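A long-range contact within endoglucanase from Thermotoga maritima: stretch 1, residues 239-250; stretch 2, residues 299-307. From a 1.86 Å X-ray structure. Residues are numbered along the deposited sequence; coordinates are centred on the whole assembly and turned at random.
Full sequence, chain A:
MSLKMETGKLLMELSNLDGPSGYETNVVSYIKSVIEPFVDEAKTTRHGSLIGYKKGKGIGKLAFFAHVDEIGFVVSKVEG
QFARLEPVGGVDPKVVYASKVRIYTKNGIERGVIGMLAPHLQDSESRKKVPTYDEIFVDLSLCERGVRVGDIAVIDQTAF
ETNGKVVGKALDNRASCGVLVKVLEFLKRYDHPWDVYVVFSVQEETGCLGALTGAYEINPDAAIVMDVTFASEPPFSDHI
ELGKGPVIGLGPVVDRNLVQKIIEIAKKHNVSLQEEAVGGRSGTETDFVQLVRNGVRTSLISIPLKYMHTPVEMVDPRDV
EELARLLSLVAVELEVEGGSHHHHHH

Stretch 1 (239-250) HIELGKGPVIGL
Stretch 2 299-307: SLISIPLKY

What holds the two stretches together most firmly? Three backbone hydrogen bonds join strand 247-249 to the strand that runs through Leu-300, Ile-301 and Ser-302; the two run antiparallel with 149° between their directions. Val-247 N donates to Ser-302 O at 2.7 Å and 169°, and Ser-302 N returns the bond to Val-247 O at 2.9 Å, making a hydrogen-bonded pair with CA atoms 4.8 Å apart. Gly-249 N donates to Leu-300 O at 2.9 Å. Between them, Ile-248 and Ile-301 form the non-hydrogen-bonded pair, also 4.8 Å between CA atoms. Phi/psi values are extended, -106/115 at Val-247 and -123/151 at Ser-302.

How does water supplement this ladder? One water donates to Val-247 O and accepts from Ser-302 OG, both at 2.8 Å, with Ser-302 chi1 at m. A second donates to Gly-249 O and Leu-300 O, each at 2.7 Å, and accepts from Ser-299 OG at 2.8 Å, so it bridges the strands where direct pairing ends.

Which side chains pack on the sheet? Ile-248 (m, m) and Ile-301 (m, t) share one face, CD1 of Ile-248 lying 3.9 Å from CG1 of Ile-301; Pro-246 CB approaches Ile-301 CG2 at 3.8 Å. Val-247 (t) and Ser-302 share the other face. Gly-249 leaves room for Leu-300: an ideal CB would sit only 3.1 Å from Leu-300 CD2.

What closes the contact beyond the strand pairing? Pro-304, C-gamma exo, is the most covered residue. Its CB meets Ile-240 CG2 at 3.8 Å and Leu-242 CD2 at 3.6 Å, while its CG lies 3.9 Å from Val-247 CG2. Leu-242 (m, t) starts a type II turn's central pair with Gly-243 (88/-9); Lys-244 NZ salt-bridges Glu-241 OE2 at 2.5 Å across that turn.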

ATOM      1  N   HIS A 239     -18.621  -1.654 -11.881  1.00 25.80           N
ATOM      2  CA  HIS A 239     -18.263  -1.252 -13.223  1.00 24.23           C
ATOM      3  C   HIS A 239     -16.760  -0.987 -13.377  1.00 24.23           C
ATOM      4  O   HIS A 239     -16.263  -0.794 -14.492  1.00 24.67           O
ATOM      5  CB  HIS A 239     -19.073  -0.006 -13.623  1.00 28.16           C
ATOM      6  CG  HIS A 239     -18.799   1.184 -12.747  1.00 28.10           C
ATOM      7  ND1 HIS A 239     -19.352   1.385 -11.514  1.00 32.68           N
ATOM      8  CD2 HIS A 239     -17.933   2.206 -12.946  1.00 29.48           C
ATOM      9  CE1 HIS A 239     -18.837   2.486 -10.970  1.00 30.89           C
ATOM     10  NE2 HIS A 239     -17.996   3.010 -11.825  1.00 30.27           N
ATOM     11  N   ILE A 240     -16.005  -1.027 -12.299  1.00 20.38           N
ATOM     12  CA  ILE A 240     -14.559  -0.764 -12.418  1.00 21.75           C
ATOM     13  C   ILE A 240     -13.837  -1.895 -13.094  1.00 20.04           C
ATOM     14  O   ILE A 240     -14.055  -3.081 -12.796  1.00 18.96           O
ATOM     15  CB  ILE A 240     -13.955  -0.492 -11.016  1.00 23.49           C
ATOM     16  CG1 ILE A 240     -14.626   0.732 -10.371  1.00 24.56           C
ATOM     17  CG2 ILE A 240     -12.442  -0.304 -11.122  1.00 21.08           C
ATOM     18  CD1 ILE A 240     -14.484   2.019 -11.132  1.00 27.39           C
ATOM     19  N   GLU A 241     -12.896  -1.570 -13.993  1.00 18.25           N
ATOM     20  CA  GLU A 241     -12.104  -2.559 -14.690  1.00 22.11           C
ATOM     21  C   GLU A 241     -10.600  -2.201 -14.632  1.00 21.23           C
ATOM     22  O   GLU A 241     -10.269  -1.011 -14.679  1.00 20.22           O
ATOM     23  CB  GLU A 241     -12.441  -2.624 -16.191  1.00 24.85           C
ATOM     24  CG  GLU A 241     -13.891  -2.947 -16.533  1.00 31.80           C
ATOM     25  CD  GLU A 241     -14.085  -3.055 -18.035  1.00 38.52           C
ATOM     26  OE1 GLU A 241     -13.316  -3.760 -18.722  1.00 41.92           O
ATOM     27  OE2 GLU A 241     -14.993  -2.390 -18.578  1.00 46.54           O
ATOM     28  N   LEU A 242      -9.771  -3.236 -14.547  1.00 21.08           N
ATOM     29  CA  LEU A 242      -8.321  -2.972 -14.583  1.00 19.37           C
ATOM     30  C   LEU A 242      -8.007  -2.411 -15.982  1.00 19.47           C
ATOM     31  O   LEU A 242      -8.554  -2.944 -16.960  1.00 16.92           O
ATOM     32  CB  LEU A 242      -7.549  -4.298 -14.495  1.00 18.22           C
ATOM     33  CG  LEU A 242      -7.745  -5.111 -13.203  1.00 24.69           C
ATOM     34  CD1 LEU A 242      -6.607  -6.130 -13.008  1.00 23.92           C
ATOM     35  CD2 LEU A 242      -7.781  -4.192 -12.002  1.00 20.27           C
ATOM     36  N   GLY A 243      -7.107  -1.447 -16.094  1.00 19.97           N
ATOM     37  CA  GLY A 243      -6.764  -0.924 -17.399  1.00 20.29           C
ATOM     38  C   GLY A 243      -7.625   0.222 -17.895  1.00 21.71           C
ATOM     39  O   GLY A 243      -7.218   0.824 -18.927  1.00 19.73           O
ATOM     40  N   LYS A 244      -8.733   0.567 -17.237  1.00 17.65           N
ATOM     41  CA  LYS A 244      -9.539   1.694 -17.710  1.00 20.20           C
ATOM     42  C   LYS A 244      -9.191   2.979 -16.973  1.00 18.94           C
ATOM     43  O   LYS A 244      -9.925   3.984 -17.078  1.00 18.91           O
ATOM     44  CB  LYS A 244     -11.050   1.462 -17.625  1.00 21.95           C
ATOM     45  CG  LYS A 244     -11.583   0.348 -18.482  1.00 29.75           C
ATOM     46  CD  LYS A 244     -11.615   0.610 -19.951  1.00 40.09           C
ATOM     47  CE  LYS A 244     -12.538  -0.399 -20.660  1.00 44.60           C
ATOM     48  NZ  LYS A 244     -13.806  -0.592 -19.885  1.00 48.65           N
ATOM     49  N   GLY A 245      -8.093   2.977 -16.187  1.00 17.15           N
ATOM     50  CA  GLY A 245      -7.649   4.191 -15.509  1.00 16.27           C
ATOM     51  C   GLY A 245      -7.896   4.295 -14.024  1.00 17.80           C
ATOM     52  O   GLY A 245      -8.660   3.529 -13.389  1.00 17.77           O
ATOM     53  N   PRO A 246      -7.261   5.289 -13.388  1.00 17.95           N
ATOM     54  CA  PRO A 246      -7.403   5.565 -11.987  1.00 17.32           C
ATOM     55  C   PRO A 246      -8.854   6.000 -11.709  1.00 17.22           C
ATOM     56  O   PRO A 246      -9.563   6.478 -12.618  1.00 15.79           O
ATOM     57  CB  PRO A 246      -6.408   6.642 -11.652  1.00 19.49           C
ATOM     58  CG  PRO A 246      -6.076   7.287 -12.955  1.00 19.00           C
ATOM     59  CD  PRO A 246      -6.318   6.261 -14.031  1.00 18.60           C
ATOM     60  N   VAL A 247      -9.261   5.703 -10.497  1.00 15.88           N
ATOM     61  CA  VAL A 247     -10.646   5.914 -10.088  1.00 17.09           C
ATOM     62  C   VAL A 247     -10.815   7.096  -9.156  1.00 16.49           C
ATOM     63  O   VAL A 247     -10.309   7.172  -8.026  1.00 16.36           O
ATOM     64  CB  VAL A 247     -11.172   4.653  -9.361  1.00 16.39           C
ATOM     65  CG1 VAL A 247     -12.684   4.802  -9.104  1.00 15.97           C
ATOM     66  CG2 VAL A 247     -10.885   3.385 -10.162  1.00 15.43           C
ATOM     67  N   ILE A 248     -11.552   8.103  -9.678  1.00 14.79           N
ATOM     68  CA  ILE A 248     -11.766   9.305  -8.895  1.00 15.08           C
ATOM     69  C   ILE A 248     -12.853   9.068  -7.848  1.00 17.34           C
ATOM     70  O   ILE A 248     -13.963   8.700  -8.276  1.00 17.20           O
ATOM     71  CB  ILE A 248     -12.297  10.438  -9.853  1.00 19.04           C
ATOM     72  CG1 ILE A 248     -11.238  10.706 -10.936  1.00 21.40           C
ATOM     73  CG2 ILE A 248     -12.632  11.663  -9.025  1.00 21.84           C
ATOM     74  CD1 ILE A 248      -9.879  11.076 -10.320  1.00 21.42           C
ATOM     75  N   GLY A 249     -12.563   9.279  -6.590  1.00 15.74           N
ATOM     76  CA  GLY A 249     -13.540   9.165  -5.505  1.00 17.20           C
ATOM     77  C   GLY A 249     -14.422  10.423  -5.531  1.00 19.22           C
ATOM     78  O   GLY A 249     -13.949  11.560  -5.619  1.00 17.95           O
ATOM     79  N   LEU A 250     -15.748  10.214  -5.383  1.00 18.97           N
ATOM     80  CA  LEU A 250     -16.645  11.384  -5.409  1.00 21.89           C
ATOM     81  C   LEU A 250     -17.484  11.454  -4.140  1.00 24.57           C
ATOM     82  O   LEU A 250     -18.623  11.952  -4.172  1.00 23.66           O
ATOM     83  CB  LEU A 250     -17.561  11.259  -6.647  1.00 19.63           C
ATOM     84  CG  LEU A 250     -16.838  11.368  -7.986  1.00 22.29           C
ATOM     85  CD1 LEU A 250     -17.711  10.928  -9.151  1.00 24.19           C
ATOM     86  CD2 LEU A 250     -16.326  12.797  -8.192  1.00 22.37           C
ATOM     87  N   SER A 299      -8.630  15.158  -2.215  1.00 21.00           N
ATOM     88  CA  SER A 299      -9.138  14.306  -3.267  1.00 17.80           C
ATOM     89  C   SER A 299      -8.709  12.858  -2.969  1.00 20.02           C
ATOM     90  O   SER A 299      -7.595  12.674  -2.461  1.00 20.14           O
ATOM     91  CB  SER A 299      -8.579  14.729  -4.635  1.00 16.92           C
ATOM     92  OG  SER A 299      -8.935  13.732  -5.604  1.00 18.47           O
ATOM     93  N   LEU A 300      -9.547  11.885  -3.265  1.00 19.53           N
ATOM     94  CA  LEU A 300      -9.232  10.474  -3.112  1.00 19.47           C
ATOM     95  C   LEU A 300      -9.163   9.866  -4.515  1.00 18.93           C
ATOM     96  O   LEU A 300     -10.074  10.045  -5.323  1.00 16.94           O
ATOM     97  CB  LEU A 300     -10.301   9.716  -2.333  1.00 18.96           C
ATOM     98  CG  LEU A 300     -10.059   8.175  -2.223  1.00 22.60           C
ATOM     99  CD1 LEU A 300      -8.962   7.985  -1.168  1.00 21.29           C
ATOM    100  CD2 LEU A 300     -11.368   7.543  -1.798  1.00 26.51           C
ATOM    101  N   ILE A 301      -8.033   9.257  -4.874  1.00 17.14           N
ATOM    102  CA  ILE A 301      -7.883   8.641  -6.192  1.00 15.00           C
ATOM    103  C   ILE A 301      -7.363   7.213  -5.964  1.00 16.66           C
ATOM    104  O   ILE A 301      -6.365   7.058  -5.253  1.00 16.39           O
ATOM    105  CB  ILE A 301      -6.997   9.410  -7.165  1.00 17.27           C
ATOM    106  CG1 ILE A 301      -7.459  10.880  -7.298  1.00 17.43           C
ATOM    107  CG2 ILE A 301      -7.044   8.777  -8.561  1.00 12.85           C
ATOM    108  CD1 ILE A 301      -6.567  11.777  -8.075  1.00 17.74           C
ATOM    109  N   SER A 302      -7.962   6.258  -6.626  1.00 14.81           N
ATOM    110  CA  SER A 302      -7.663   4.864  -6.436  1.00 15.85           C
ATOM    111  C   SER A 302      -7.223   4.103  -7.667  1.00 16.57           C
ATOM    112  O   SER A 302      -7.643   4.393  -8.787  1.00 15.86           O
ATOM    113  CB  SER A 302      -8.943   4.121  -5.910  1.00 15.40           C
ATOM    114  OG  SER A 302      -9.276   4.650  -4.613  1.00 19.25           O
ATOM    115  N   ILE A 303      -6.393   3.077  -7.393  1.00 14.56           N
ATOM    116  CA  ILE A 303      -5.945   2.164  -8.454  1.00 14.93           C
ATOM    117  C   ILE A 303      -6.855   0.924  -8.438  1.00 16.03           C
ATOM    118  O   ILE A 303      -7.081   0.342  -7.357  1.00 16.22           O
ATOM    119  CB  ILE A 303      -4.490   1.751  -8.146  1.00 13.54           C
ATOM    120  CG1 ILE A 303      -3.521   2.915  -8.418  1.00 17.46           C
ATOM    121  CG2 ILE A 303      -4.094   0.529  -8.997  1.00 14.50           C
ATOM    122  CD1 ILE A 303      -3.478   3.441  -9.843  1.00 19.44           C
ATOM    123  N   PRO A 304      -7.421   0.512  -9.562  1.00 15.13           N
ATOM    124  CA  PRO A 304      -8.270  -0.672  -9.635  1.00 16.13           C
ATOM    125  C   PRO A 304      -7.429  -1.901  -9.244  1.00 15.03           C
ATOM    126  O   PRO A 304      -6.284  -2.022  -9.694  1.00 14.96           O
ATOM    127  CB  PRO A 304      -8.634  -0.829 -11.119  1.00 15.95           C
ATOM    128  CG  PRO A 304      -8.518   0.612 -11.624  1.00 14.81           C
ATOM    129  CD  PRO A 304      -7.277   1.133 -10.902  1.00 15.66           C
ATOM    130  N   LEU A 305      -7.985  -2.700  -8.364  1.00 15.51           N
ATOM    131  CA  LEU A 305      -7.212  -3.913  -7.952  1.00 15.88           C
ATOM    132  C   LEU A 305      -8.179  -5.063  -7.899  1.00 18.59           C
ATOM    133  O   LEU A 305      -9.297  -4.935  -7.397  1.00 19.92           O
ATOM    134  CB  LEU A 305      -6.568  -3.574  -6.603  1.00 19.55           C
ATOM    135  CG  LEU A 305      -5.748  -4.651  -5.899  1.00 23.63           C
ATOM    136  CD1 LEU A 305      -4.785  -3.955  -4.937  1.00 20.72           C
ATOM    137  CD2 LEU A 305      -6.636  -5.625  -5.120  1.00 25.39           C
ATOM    138  N   LYS A 306      -7.778  -6.233  -8.378  1.00 17.51           N
ATOM    139  CA  LYS A 306      -8.681  -7.394  -8.314  1.00 19.81           C
ATOM    140  C   LYS A 306      -8.172  -8.376  -7.287  1.00 20.10           C
ATOM    141  O   LYS A 306      -6.958  -8.470  -7.048  1.00 19.34           O
ATOM    142  CB  LYS A 306      -8.708  -7.971  -9.741  1.00 22.17           C
ATOM    143  CG  LYS A 306      -9.887  -8.877 -10.059  1.00 33.05           C
ATOM    144  CD  LYS A 306      -9.838  -9.273 -11.540  1.00 35.60           C
ATOM    145  CE  LYS A 306     -11.210  -9.609 -12.080  1.00 42.61           C
ATOM    146  NZ  LYS A 306     -11.666 -10.972 -11.682  1.00 46.53           N
ATOM    147  N   TYR A 307      -9.040  -9.127  -6.624  1.00 21.43           N
ATOM    148  CA  TYR A 307      -8.662 -10.152  -5.649  1.00 24.19           C
ATOM    149  C   TYR A 307      -8.093  -9.532  -4.379  1.00 26.00           C
ATOM    150  O   TYR A 307      -7.118  -9.960  -3.773  1.00 26.36           O
ATOM    151  CB  TYR A 307      -7.751 -11.249  -6.217  1.00 24.09           C
ATOM    152  CG  TYR A 307      -8.220 -11.747  -7.572  1.00 27.17           C
ATOM    153  CD1 TYR A 307      -9.452 -12.339  -7.750  1.00 28.74           C
ATOM    154  CD2 TYR A 307      -7.399 -11.537  -8.687  1.00 28.79           C
ATOM    155  CE1 TYR A 307      -9.860 -12.749  -9.027  1.00 29.96           C
ATOM    156  CE2 TYR A 307      -7.792 -11.925  -9.951  1.00 31.30           C
ATOM    157  CZ  TYR A 307      -9.035 -12.519 -10.106  1.00 32.39           C
ATOM    158  OH  TYR A 307      -9.420 -12.913 -11.363  1.00 34.65           O
TER
HETATM  159  O   HOH W   1     -11.166   6.515  -5.456  1.00 19.14           O
HETATM  160  O   HOH W   2     -11.384  12.389  -5.504  1.00 16.26           O